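Local coordinates for thioesterase domain-containing protein (Pyrococcus horikoshii, PDB 1IXL) that is of unknown function but adopts the hot-dog fold of the thioesterase superfamily and may hydrolyse acyl-CoA thioesters, at residues R14-K19 against G48-G53; I21-G26 against A62-T67; F52-Y57 against D85-K90; Y57-A62 against F119-L124. All blocks are in the same frame, centred on the assembly; numbering follows the deposited sequence.

Interaction 1 (R14-K19 against G48-G53); sequences RILVGK and GGFTFG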
loop_
_atom_site.group_PDB
_atom_site.type_symbol
_atom_site.label_atom_id
_atom_site.label_comp_id
_atom_site.label_asym_id
_atom_site.label_seq_id
_atom_site.Cartn_x
_atom_site.Cartn_y
_atom_site.Cartn_z
ATOM N N ARG A 14 7.128 -2.941 9.597
ATOM C CA ARG A 14 7.018 -1.495 9.660
ATOM C C ARG A 14 8.235 -0.857 9.003
ATOM O O ARG A 14 8.190 0.287 8.567
ATOM C CB ARG A 14 6.914 -1.050 11.125
ATOM C CG ARG A 14 5.652 -1.547 11.820
ATOM C CD ARG A 14 4.473 -0.635 11.550
ATOM N NE ARG A 14 3.204 -1.272 11.895
ATOM C CZ ARG A 14 2.505 -2.045 11.066
ATOM N NH1 ARG A 14 2.942 -2.284 9.810
ATOM N NH2 ARG A 14 1.376 -2.600 11.506
ATOM N N ILE A 15 9.316 -1.616 8.928
ATOM C CA ILE A 15 10.565 -1.117 8.360
ATOM C C ILE A 15 10.710 -1.317 6.858
ATOM O O ILE A 15 11.292 -0.474 6.170
ATOM C CB ILE A 15 11.769 -1.789 9.044
ATOM C CG1 ILE A 15 11.769 -1.449 10.532
ATOM C CG2 ILE A 15 13.080 -1.358 8.367
ATOM C CD1 ILE A 15 11.543 0.030 10.817
ATOM N N LEU A 16 10.163 -2.421 6.358
ATOM C CA LEU A 16 10.287 -2.757 4.934
ATOM C C LEU A 16 9.080 -2.412 4.085
ATOM O O LEU A 16 9.206 -2.201 2.886
ATOM C CB LEU A 16 10.567 -4.252 4.777
ATOM C CG LEU A 16 11.896 -4.754 5.328
ATOM C CD1 LEU A 16 11.866 -6.275 5.404
ATOM C CD2 LEU A 16 13.054 -4.246 4.442
ATOM N N VAL A 17 7.914 -2.330 4.710
ATOM C CA VAL A 17 6.700 -2.059 3.971
ATOM C C VAL A 17 6.016 -0.776 4.410
ATOM O O VAL A 17 5.608 0.032 3.574
ATOM C CB VAL A 17 5.735 -3.280 4.094
ATOM C CG1 VAL A 17 4.518 -3.105 3.182
ATOM C CG2 VAL A 17 6.506 -4.559 3.751
ATOM N N GLY A 18 5.864 -0.587 5.714
ATOM C CA GLY A 18 5.243 0.637 6.153
ATOM C C GLY A 18 4.506 0.608 7.470
ATOM O O GLY A 18 4.215 -0.455 8.017
ATOM N N LYS A 19 4.207 1.808 7.961
ATOM C CA LYS A 19 3.511 2.019 9.223
ATOM C C LYS A 19 2.193 2.699 8.911
ATOM O O LYS A 19 2.164 3.801 8.375
ATOM C CB LYS A 19 4.360 2.921 10.134
ATOM C CG LYS A 19 5.773 2.387 10.381
ATOM C CD LYS A 19 6.616 3.373 11.207
ATOM C CE LYS A 19 7.953 2.764 11.606
ATOM N NZ LYS A 19 8.765 3.695 12.449
ATOM N N GLY A 48 11.668 -0.212 -7.111
ATOM C CA GLY A 48 10.228 -0.019 -7.190
ATOM C C GLY A 48 9.423 -1.084 -6.462
ATOM O O GLY A 48 8.237 -0.890 -6.155
ATOM N N GLY A 49 10.060 -2.215 -6.173
ATOM C CA GLY A 49 9.349 -3.262 -5.458
ATOM C C GLY A 49 8.939 -2.795 -4.072
ATOM O O GLY A 49 7.901 -3.204 -3.539
ATOM N N PHE A 50 9.748 -1.938 -3.458
ATOM C CA PHE A 50 9.392 -1.460 -2.124
ATOM C C PHE A 50 8.239 -0.460 -2.167
ATOM O O PHE A 50 7.333 -0.501 -1.334
ATOM C CB PHE A 50 10.638 -0.879 -1.443
ATOM C CG PHE A 50 11.700 -1.917 -1.185
ATOM C CD1 PHE A 50 11.535 -2.853 -0.167
ATOM C CD2 PHE A 50 12.810 -2.020 -2.015
ATOM C CE1 PHE A 50 12.451 -3.874 0.020
ATOM C CE2 PHE A 50 13.737 -3.038 -1.840
ATOM C CZ PHE A 50 13.563 -3.971 -0.823
ATOM N N THR A 51 8.277 0.415 -3.162
ATOM C CA THR A 51 7.232 1.403 -3.358
ATOM C C THR A 51 5.915 0.687 -3.638
ATOM O O THR A 51 4.843 1.075 -3.124
ATOM C CB THR A 51 7.573 2.296 -4.539
ATOM O OG1 THR A 51 8.879 2.837 -4.341
ATOM C CG2 THR A 51 6.561 3.437 -4.648
ATOM N N PHE A 52 5.989 -0.361 -4.456
ATOM C CA PHE A 52 4.796 -1.161 -4.767
ATOM C C PHE A 52 4.297 -1.866 -3.504
ATOM O O PHE A 52 3.094 -1.917 -3.253
ATOM C CB PHE A 52 5.111 -2.223 -5.833
ATOM C CG PHE A 52 3.953 -3.170 -6.122
ATOM C CD1 PHE A 52 3.081 -2.927 -7.177
ATOM C CD2 PHE A 52 3.740 -4.289 -5.329
ATOM C CE1 PHE A 52 2.000 -3.799 -7.438
ATOM C CE2 PHE A 52 2.662 -5.175 -5.570
ATOM C CZ PHE A 52 1.790 -4.925 -6.632
ATOM N N GLY A 53 5.226 -2.410 -2.714
ATOM C CA GLY A 53 4.842 -3.112 -1.504
ATOM C C GLY A 53 4.093 -2.166 -0.592
ATOM O O GLY A 53 3.080 -2.528 -0.002
HETATM O O HOH W 1 7.626 -2.640 0.605
#

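Interaction 2 (I21-G26 against A62-T67); sequences ILIKEG and AVNEPT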
loop_
_atom_site.group_PDB
_atom_site.type_symbol
_atom_site.label_atom_id
_atom_site.label_comp_id
_atom_site.label_asym_id
_atom_site.label_seq_id
_atom_site.Cartn_x
_atom_site.Cartn_y
_atom_site.Cartn_z
ATOM N N ILE A 21 -0.826 5.009 9.303
ATOM C CA ILE A 21 -1.002 6.205 10.118
ATOM C C ILE A 21 -2.466 6.597 10.129
ATOM O O ILE A 21 -2.878 7.484 10.870
ATOM C CB ILE A 21 -0.130 7.404 9.607
ATOM C CG1 ILE A 21 -0.430 7.712 8.138
ATOM C CG2 ILE A 21 1.333 7.074 9.771
ATOM C CD1 ILE A 21 0.353 8.919 7.581
ATOM N N LEU A 22 -3.264 5.929 9.304
ATOM C CA LEU A 22 -4.687 6.226 9.273
ATOM C C LEU A 22 -5.479 5.098 8.638
ATOM O O LEU A 22 -5.148 4.634 7.544
ATOM C CB LEU A 22 -4.950 7.531 8.503
ATOM C CG LEU A 22 -6.359 8.147 8.622
ATOM C CD1 LEU A 22 -6.313 9.585 8.107
ATOM C CD2 LEU A 22 -7.378 7.347 7.819
ATOM N N ILE A 23 -6.509 4.638 9.340
ATOM C CA ILE A 23 -7.369 3.601 8.790
ATOM C C ILE A 23 -8.805 3.943 9.159
ATOM O O ILE A 23 -9.131 4.086 10.336
ATOM C CB ILE A 23 -7.082 2.190 9.364
ATOM C CG1 ILE A 23 -5.600 1.815 9.222
ATOM C CG2 ILE A 23 -7.961 1.153 8.618
ATOM C CD1 ILE A 23 -5.237 0.445 9.861
ATOM N N LYS A 24 -9.655 4.090 8.154
ATOM C CA LYS A 24 -11.053 4.362 8.398
ATOM C C LYS A 24 -11.810 3.590 7.328
ATOM O O LYS A 24 -11.191 2.947 6.467
ATOM C CB LYS A 24 -11.348 5.857 8.281
ATOM C CG LYS A 24 -11.156 6.449 6.907
ATOM C CD LYS A 24 -11.519 7.919 6.928
ATOM C CE LYS A 24 -11.493 8.530 5.547
ATOM N NZ LYS A 24 -11.863 9.984 5.594
ATOM N N GLU A 25 -13.138 3.664 7.372
ATOM C CA GLU A 25 -13.979 2.975 6.397
ATOM C C GLU A 25 -13.615 3.333 4.952
ATOM O O GLU A 25 -13.672 4.501 4.552
ATOM C CB GLU A 25 -15.442 3.340 6.630
ATOM C CG GLU A 25 -16.407 2.820 5.561
ATOM C CD GLU A 25 -16.551 1.312 5.577
ATOM O OE1 GLU A 25 -16.058 0.673 6.532
ATOM O OE2 GLU A 25 -17.169 0.772 4.632
ATOM N N GLY A 26 -13.216 2.314 4.195
ATOM C CA GLY A 26 -12.873 2.486 2.792
ATOM C C GLY A 26 -11.646 3.304 2.437
ATOM O O GLY A 26 -11.448 3.621 1.257
ATOM N N ALA A 62 -7.224 -0.411 3.096
ATOM C CA ALA A 62 -8.386 0.352 2.684
ATOM C C ALA A 62 -9.586 -0.613 2.721
ATOM O O ALA A 62 -10.724 -0.187 2.922
ATOM C CB ALA A 62 -8.193 0.931 1.290
ATOM N N VAL A 63 -9.339 -1.910 2.537
ATOM C CA VAL A 63 -10.437 -2.892 2.598
ATOM C C VAL A 63 -10.545 -3.350 4.043
ATOM O O VAL A 63 -11.636 -3.457 4.591
ATOM C CB VAL A 63 -10.177 -4.090 1.675
ATOM C CG1 VAL A 63 -11.311 -5.128 1.822
ATOM C CG2 VAL A 63 -10.078 -3.594 0.217
ATOM N N ASN A 64 -9.397 -3.644 4.641
ATOM C CA ASN A 64 -9.301 -4.017 6.045
ATOM C C ASN A 64 -10.238 -5.128 6.496
ATOM O O ASN A 64 -10.947 -4.999 7.492
ATOM C CB ASN A 64 -9.519 -2.766 6.909
ATOM C CG ASN A 64 -9.104 -2.972 8.358
ATOM O OD1 ASN A 64 -8.146 -3.691 8.643
ATOM N ND2 ASN A 64 -9.821 -2.327 9.286
ATOM N N GLU A 65 -10.212 -6.227 5.759
ATOM C CA GLU A 65 -11.017 -7.396 6.059
ATOM C C GLU A 65 -9.955 -8.462 6.303
ATOM O O GLU A 65 -9.000 -8.552 5.545
ATOM C CB GLU A 65 -11.869 -7.737 4.841
ATOM C CG GLU A 65 -13.196 -8.300 5.184
ATOM C CD GLU A 65 -14.257 -7.235 5.324
ATOM O OE1 GLU A 65 -14.800 -6.804 4.278
ATOM O OE2 GLU A 65 -14.541 -6.827 6.474
ATOM N N PRO A 66 -10.098 -9.283 7.357
ATOM C CA PRO A 66 -9.108 -10.326 7.666
ATOM C C PRO A 66 -8.524 -11.138 6.504
ATOM O O PRO A 66 -7.293 -11.259 6.364
ATOM C CB PRO A 66 -9.847 -11.217 8.659
ATOM C CG PRO A 66 -10.716 -10.214 9.413
ATOM C CD PRO A 66 -11.233 -9.326 8.304
ATOM N N THR A 67 -9.408 -11.686 5.678
ATOM C CA THR A 67 -9.020 -12.509 4.543
ATOM C C THR A 67 -8.700 -11.772 3.231
ATOM O O THR A 67 -8.558 -12.422 2.185
ATOM C CB THR A 67 -10.136 -13.523 4.230
ATOM O OG1 THR A 67 -11.338 -12.813 3.894
ATOM C CG2 THR A 67 -10.400 -14.416 5.437
HETATM O O HOH W 2 -13.069 -0.332 4.499
#

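Interaction 3 (F52-Y57 against D85-K90); sequences FGLADY and DKLVAK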
loop_
_atom_site.group_PDB
_atom_site.type_symbol
_atom_site.label_atom_id
_atom_site.label_comp_id
_atom_site.label_asym_id
_atom_site.label_seq_id
_atom_site.Cartn_x
_atom_site.Cartn_y
_atom_site.Cartn_z
ATOM N N PHE A 52 5.989 -0.361 -4.456
ATOM C CA PHE A 52 4.796 -1.161 -4.767
ATOM C C PHE A 52 4.297 -1.866 -3.504
ATOM O O PHE A 52 3.094 -1.917 -3.253
ATOM C CB PHE A 52 5.111 -2.223 -5.833
ATOM C CG PHE A 52 3.953 -3.170 -6.122
ATOM C CD1 PHE A 52 3.081 -2.927 -7.177
ATOM C CD2 PHE A 52 3.740 -4.289 -5.329
ATOM C CE1 PHE A 52 2.000 -3.799 -7.438
ATOM C CE2 PHE A 52 2.662 -5.175 -5.570
ATOM C CZ PHE A 52 1.790 -4.925 -6.632
ATOM N N GLY A 53 5.226 -2.410 -2.714
ATOM C CA GLY A 53 4.842 -3.112 -1.504
ATOM C C GLY A 53 4.093 -2.166 -0.592
ATOM O O GLY A 53 3.080 -2.528 -0.002
ATOM N N LEU A 54 4.606 -0.946 -0.449
ATOM C CA LEU A 54 3.911 0.034 0.387
ATOM C C LEU A 54 2.504 0.295 -0.155
ATOM O O LEU A 54 1.521 0.296 0.606
ATOM C CB LEU A 54 4.700 1.354 0.452
ATOM C CG LEU A 54 3.933 2.611 0.902
ATOM C CD1 LEU A 54 3.484 2.475 2.351
ATOM C CD2 LEU A 54 4.832 3.835 0.759
ATOM N N ALA A 55 2.384 0.528 -1.455
ATOM C CA ALA A 55 1.048 0.781 -2.017
ATOM C C ALA A 55 0.098 -0.417 -1.832
ATOM O O ALA A 55 -1.085 -0.249 -1.523
ATOM C CB ALA A 55 1.155 1.139 -3.503
ATOM N N ASP A 56 0.629 -1.619 -2.036
ATOM C CA ASP A 56 -0.121 -2.888 -1.895
ATOM C C ASP A 56 -0.698 -2.973 -0.464
ATOM O O ASP A 56 -1.881 -3.258 -0.263
ATOM C CB ASP A 56 0.865 -4.051 -2.169
ATOM C CG ASP A 56 0.250 -5.449 -1.989
ATOM O OD1 ASP A 56 -0.882 -5.578 -1.461
ATOM O OD2 ASP A 56 0.942 -6.432 -2.376
ATOM N N TYR A 57 0.151 -2.722 0.525
ATOM C CA TYR A 57 -0.258 -2.767 1.922
ATOM C C TYR A 57 -1.345 -1.731 2.219
ATOM O O TYR A 57 -2.296 -2.033 2.935
ATOM C CB TYR A 57 0.990 -2.575 2.827
ATOM C CG TYR A 57 0.786 -2.594 4.352
ATOM C CD1 TYR A 57 -0.133 -3.466 4.962
ATOM C CD2 TYR A 57 1.612 -1.828 5.187
ATOM C CE1 TYR A 57 -0.209 -3.577 6.349
ATOM C CE2 TYR A 57 1.554 -1.934 6.576
ATOM C CZ TYR A 57 0.643 -2.819 7.155
ATOM O OH TYR A 57 0.633 -2.995 8.521
ATOM N N ASP A 85 14.048 9.224 1.061
ATOM C CA ASP A 85 12.721 9.773 0.800
ATOM C C ASP A 85 11.758 9.137 1.798
ATOM O O ASP A 85 11.913 7.979 2.173
ATOM C CB ASP A 85 12.223 9.431 -0.625
ATOM C CG ASP A 85 12.951 10.193 -1.719
ATOM O OD1 ASP A 85 13.760 11.103 -1.411
ATOM O OD2 ASP A 85 12.696 9.889 -2.902
ATOM N N LYS A 86 10.779 9.912 2.241
ATOM C CA LYS A 86 9.752 9.422 3.140
ATOM C C LYS A 86 8.544 9.376 2.214
ATOM O O LYS A 86 8.223 10.381 1.553
ATOM C CB LYS A 86 9.481 10.413 4.270
ATOM C CG LYS A 86 8.315 10.004 5.163
ATOM C CD LYS A 86 7.713 11.209 5.861
ATOM C CE LYS A 86 6.270 10.955 6.243
ATOM N NZ LYS A 86 6.175 9.721 7.063
ATOM N N LEU A 87 7.888 8.225 2.151
ATOM C CA LEU A 87 6.739 8.053 1.268
ATOM C C LEU A 87 5.442 7.821 2.026
ATOM O O LEU A 87 5.455 7.229 3.098
ATOM C CB LEU A 87 6.961 6.849 0.341
ATOM C CG LEU A 87 8.284 6.754 -0.439
ATOM C CD1 LEU A 87 8.303 5.438 -1.257
ATOM C CD2 LEU A 87 8.439 7.964 -1.372
ATOM N N VAL A 88 4.335 8.296 1.459
ATOM C CA VAL A 88 3.022 8.078 2.058
ATOM C C VAL A 88 2.052 7.558 0.988
ATOM O O VAL A 88 1.790 8.222 -0.002
ATOM C CB VAL A 88 2.403 9.358 2.657
ATOM C CG1 VAL A 88 1.018 9.029 3.254
ATOM C CG2 VAL A 88 3.316 9.946 3.724
ATOM N N ALA A 89 1.519 6.367 1.203
ATOM C CA ALA A 89 0.567 5.801 0.268
ATOM C C ALA A 89 -0.848 6.085 0.785
ATOM O O ALA A 89 -1.127 5.863 1.959
ATOM C CB ALA A 89 0.801 4.301 0.158
ATOM N N LYS A 90 -1.710 6.594 -0.096
ATOM C CA LYS A 90 -3.105 6.884 0.212
ATOM C C LYS A 90 -3.981 5.987 -0.671
ATOM O O LYS A 90 -3.981 6.109 -1.889
ATOM C CB LYS A 90 -3.394 8.373 -0.021
ATOM C CG LYS A 90 -2.502 9.251 0.879
ATOM C CD LYS A 90 -2.819 10.740 0.813
ATOM C CE LYS A 90 -1.719 11.519 1.549
ATOM N NZ LYS A 90 -1.972 12.989 1.472
#

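Interaction 4 (Y57-A62 against F119-L124); sequences YAAMLA and FYCYVL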
loop_
_atom_site.group_PDB
_atom_site.type_symbol
_atom_site.label_atom_id
_atom_site.label_comp_id
_atom_site.label_asym_id
_atom_site.label_seq_id
_atom_site.Cartn_x
_atom_site.Cartn_y
_atom_site.Cartn_z
ATOM N N TYR A 57 0.151 -2.722 0.525
ATOM C CA TYR A 57 -0.258 -2.767 1.922
ATOM C C TYR A 57 -1.345 -1.731 2.219
ATOM O O TYR A 57 -2.296 -2.033 2.935
ATOM C CB TYR A 57 0.990 -2.575 2.827
ATOM C CG TYR A 57 0.786 -2.594 4.352
ATOM C CD1 TYR A 57 -0.133 -3.466 4.962
ATOM C CD2 TYR A 57 1.612 -1.828 5.187
ATOM C CE1 TYR A 57 -0.209 -3.577 6.349
ATOM C CE2 TYR A 57 1.554 -1.934 6.576
ATOM C CZ TYR A 57 0.643 -2.819 7.155
ATOM O OH TYR A 57 0.633 -2.995 8.521
ATOM N N ALA A 58 -1.226 -0.517 1.671
ATOM C CA ALA A 58 -2.241 0.498 1.913
ATOM C C ALA A 58 -3.601 0.028 1.374
ATOM O O ALA A 58 -4.662 0.231 2.001
ATOM C CB ALA A 58 -1.829 1.840 1.245
ATOM N N ALA A 59 -3.558 -0.602 0.210
ATOM C CA ALA A 59 -4.751 -1.124 -0.443
ATOM C C ALA A 59 -5.422 -2.191 0.438
ATOM O O ALA A 59 -6.646 -2.184 0.602
ATOM C CB ALA A 59 -4.371 -1.714 -1.818
HETATM N N MSE A 60 -4.624 -3.084 1.018
HETATM C CA MSE A 60 -5.160 -4.113 1.894
HETATM C C MSE A 60 -5.844 -3.450 3.097
HETATM O O MSE A 60 -6.854 -3.955 3.597
HETATM C CB MSE A 60 -4.049 -5.049 2.399
HETATM C CG MSE A 60 -3.284 -5.840 1.318
HETATM SE SE MSE A 60 -4.285 -7.036 0.388
HETATM C CE MSE A 60 -4.992 -6.055 -0.683
ATOM N N LEU A 61 -5.304 -2.328 3.576
ATOM C CA LEU A 61 -5.923 -1.657 4.731
ATOM C C LEU A 61 -7.118 -0.806 4.360
ATOM O O LEU A 61 -7.946 -0.500 5.218
ATOM C CB LEU A 61 -4.899 -0.826 5.528
ATOM C CG LEU A 61 -3.778 -1.692 6.124
ATOM C CD1 LEU A 61 -2.874 -0.872 7.049
ATOM C CD2 LEU A 61 -4.383 -2.844 6.885
ATOM N N ALA A 62 -7.224 -0.411 3.096
ATOM C CA ALA A 62 -8.386 0.352 2.684
ATOM C C ALA A 62 -9.586 -0.613 2.721
ATOM O O ALA A 62 -10.724 -0.187 2.922
ATOM C CB ALA A 62 -8.193 0.931 1.290
ATOM N N PHE A 119 -5.630 -1.413 -7.600
ATOM C CA PHE A 119 -5.407 -2.709 -6.972
ATOM C C PHE A 119 -6.752 -3.439 -6.852
ATOM O O PHE A 119 -7.703 -2.918 -6.260
ATOM C CB PHE A 119 -4.760 -2.510 -5.596
ATOM C CG PHE A 119 -3.371 -1.920 -5.667
ATOM C CD1 PHE A 119 -3.179 -0.607 -6.086
ATOM C CD2 PHE A 119 -2.256 -2.708 -5.400
ATOM C CE1 PHE A 119 -1.875 -0.087 -6.246
ATOM C CE2 PHE A 119 -0.965 -2.203 -5.552
ATOM C CZ PHE A 119 -0.775 -0.901 -5.975
ATOM N N TYR A 120 -6.818 -4.634 -7.436
ATOM C CA TYR A 120 -8.028 -5.460 -7.440
ATOM C C TYR A 120 -7.875 -6.462 -6.313
ATOM O O TYR A 120 -7.090 -7.417 -6.402
ATOM C CB TYR A 120 -8.190 -6.151 -8.805
ATOM C CG TYR A 120 -8.219 -5.171 -9.959
ATOM C CD1 TYR A 120 -7.088 -4.430 -10.290
ATOM C CD2 TYR A 120 -9.389 -4.954 -10.698
ATOM C CE1 TYR A 120 -7.112 -3.500 -11.318
ATOM C CE2 TYR A 120 -9.423 -4.024 -11.726
ATOM C CZ TYR A 120 -8.280 -3.300 -12.030
ATOM O OH TYR A 120 -8.284 -2.365 -13.032
ATOM N N CYS A 121 -8.642 -6.214 -5.253
ATOM C CA CYS A 121 -8.603 -6.986 -4.026
ATOM C C CYS A 121 -9.814 -7.905 -3.827
ATOM O O CYS A 121 -10.936 -7.582 -4.242
ATOM C CB CYS A 121 -8.504 -6.015 -2.838
ATOM S SG CYS A 121 -7.350 -4.604 -3.114
ATOM N N TYR A 122 -9.566 -9.043 -3.177
ATOM C CA TYR A 122 -10.616 -10.027 -2.930
ATOM C C TYR A 122 -10.720 -10.415 -1.476
ATOM O O TYR A 122 -9.726 -10.779 -0.859
ATOM C CB TYR A 122 -10.334 -11.304 -3.725
ATOM C CG TYR A 122 -10.461 -11.116 -5.208
ATOM C CD1 TYR A 122 -11.710 -11.200 -5.836
ATOM C CD2 TYR A 122 -9.346 -10.818 -5.981
ATOM C CE1 TYR A 122 -11.843 -10.991 -7.209
ATOM C CE2 TYR A 122 -9.458 -10.603 -7.345
ATOM C CZ TYR A 122 -10.705 -10.688 -7.957
ATOM O OH TYR A 122 -10.814 -10.433 -9.296
ATOM N N VAL A 123 -11.931 -10.359 -0.943
ATOM C CA VAL A 123 -12.164 -10.775 0.423
ATOM C C VAL A 123 -12.624 -12.228 0.282
ATOM O O VAL A 123 -13.687 -12.506 -0.294
ATOM C CB VAL A 123 -13.254 -9.908 1.062
ATOM C CG1 VAL A 123 -13.546 -10.385 2.472
ATOM C CG2 VAL A 123 -12.791 -8.446 1.072
ATOM N N LEU A 124 -11.813 -13.142 0.790
ATOM C CA LEU A 124 -12.080 -14.575 0.682
ATOM C C LEU A 124 -12.901 -15.138 1.830
ATOM O O LEU A 124 -12.932 -14.567 2.918
ATOM C CB LEU A 124 -10.748 -15.332 0.598
ATOM C CG LEU A 124 -9.709 -14.716 -0.356
ATOM C CD1 LEU A 124 -8.368 -15.441 -0.246
ATOM C CD2 LEU A 124 -10.218 -14.785 -1.780
#

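Interaction 1 (R14-K19 against G48-G53)
Leu-16 and Phe-50 approach each other through a carbonyl oxygen and a ring edge: Leu-16 O lies near the plane of the phenyl ring, 3.9 Å from Phe-50 CD1. Their side chains meet more distantly, Leu-16 CD2 standing 4.5 Å from Phe-50 CE1. Val-17 lays CG1 against the helix backbone about one turn past Phe-50, 3.5 Å from Gly-53 O; chi1 of -173° sets this methyl opposite its own backbone N. The helix involved, 48-63, is the central helix of the hot-dog fold, and the loop leading into strand 19-24 passes alongside its N-terminal part near the protein surface. Polar linkage between the two is indirect. A single water donates to both backbone oxygens, at 2.8 Å from Leu-16 O and 2.9 Å from Phe-50 O, using both its protons to join two acceptors that could not bond to each other. Within the loop, Arg-14 NH1 donates to Gly-18 O (2.9 Å), bent to 132° at the hydrogen; the oxygen is met in the carbonyl plane but sits out of the guanidinium plane. The same NH1 also bonds Tyr-57 OH, further down the helix.

Interaction 2 (I21-G26 against A62-T67)
Gly-26 and Ala-62 bring two chain turning points together: the tight turn of the hairpin between strands 19-24 and 27-33, and the C-terminal end of the long helix of the hot-dog fold. This is the close part of the contact. The two CA atoms are 5.0 Å apart, and Gly-26 CA directs a CH...O contact at Ala-62 O over 3.4 Å. The left-handed backbone conformation of Gly-26, at positive phi, is one that glycine adopts readily. The helix ends at Val-63, and Asn-64 is the first residue to leave it, also with positive phi.

The other half of the contact is looser. Ile-23 CG2 touches Asn-64 ND2 at 4.0 Å, the two side chains crossing at about a right angle. A chi1 of -166° sets the Asn-64 amide opposite its backbone N, where ND2 meets the isoleucine methyl. The amide takes its polar partners from the N-terminal region instead: OD1 accepts from Arg-7 N and ND2 donates to Glu-5 O, so this buried side chain ties a third piece of chain to the helix end. Glu-25 lies on the solvent side, and its side chain comes no nearer than 6.4 Å to segment 62-67.

A water completes the close part beside the CH...O contact: it accepts from Gly-26 N at 2.7 Å and lies 2.8 Å from Ala-62 O, to which it can donate, though other acceptors compete for its protons.

Interaction 3 (F52-Y57 against D85-K90)
Leu-54 carries this contact, resting its branched end on Ala-89 and reaching on to Leu-87. Its CB already points toward the strand, and chi1 of 161°, with CG opposite the backbone N, carries the branch on to Ala-89; chi2 of 65° then sets the two methyls over the strand. The branch point itself is pressed on the alanine, with Leu-54 CG 3.6 Å from Ala-89 CB. Leu-54 CD1 lies against the same methyl at 3.9 Å, while Leu-54 CD2, itself 4.1 Å from Ala-89 CB, reaches the next inward-facing residue of the strand, 3.7 Å from Leu-87 CB. That last approach is made at a slant and to the root of the leucine; Leu-87 has its own CG set beside its backbone N and opposite its carbonyl carbon, with the chain beyond extended.

The small side chain of Ala-89 also lets the helix backbone come near: Ala-55 CA is 4.1 Å from Ala-89 CB. Leu-87 and Ala-89 alternate with Val-88, whose CB points away, as expected of a strand showing one face to a helix. The contact is buried and apolar.

Helix segment 52-57 and strand segment 86-90 run in broadly the same direction, 36° apart, with axes 7.9 Å from each other at closest approach. In the hot-dog arrangement the helix lies in the hollow of the curved antiparallel sheet. Leu-54 also touches Val-30 of strand 27-33, Ala-55 meets Val-105 and Val-107 of strand 100-109, and Phe-52 packs on strand 68-77.

Interaction 4 (Y57-A62 against F119-L124)
Ala-59 and Met-60 on the helix meet Phe-119 and Cys-121, two residues that point to the same side of their strand. Ala-59 CB sits 3.9 Å from Phe-119 CB and 4.0 Å from Phe-119 CG, so it packs on the root of the aromatic side chain. The same methyl has the sulfur as a more distant neighbour, Cys-121 SG at 4.3 Å. Met-60, present as selenomethionine, brings its terminal methyl to the thiol from the next residue along the helix, with CE 3.7 Å from Cys-121 SG.

The torsions explain how Met-60 arrives there. Its side chain does not set out toward the strand, but it folds at chi2 (-64°) and again at chi3 (81°), returning CE to the cysteine.

Further out, the backbone of strand 112-123 holds these side chains in place, Phe-119 pairing with Val-103 and Cys-121 with Lys-101 of the adjacent strand. The intervening Tyr-120 turns to the opposite face, where its hydroxyl bonds Glu-74. Val-105 touches both Ala-59 and Phe-119, while Met-60 also rests on Val-68. Helix segment 57-62 and strand segment 119-123 are inclined at 46°, the helix lying across the inner face of the hot-dog sheet.

Methyl groups, the root of a phenylalanine and a thiol meet here, so the contact rests on burial and shape; across it the thiol faces methyl groups, and Cys-121 packs toward the helix as an apolar side chain.

How the interactions relate
From the N terminus, the loop 14-19 first reaches forward to the start of helix 48-63, closing interaction 1 over the first hairpin strands. Interaction 2, begun on the adjoining strand 19-24, crosses it by ending at the other end of that helix, about 17 Å away between centres. Interaction 3 starts on the turn where interaction 1 closes and runs to strand 86-97; interaction 4 starts at its end, sharing Tyr-57, and spans the widest loop, to strand 112-123. Interaction 2 crosses both 3 and 4, which also cross each other, whereas 1 and 4 follow in series; none nests. Together they tie one helix, along its length, to the N-terminal loop, an edge strand and two inner strands.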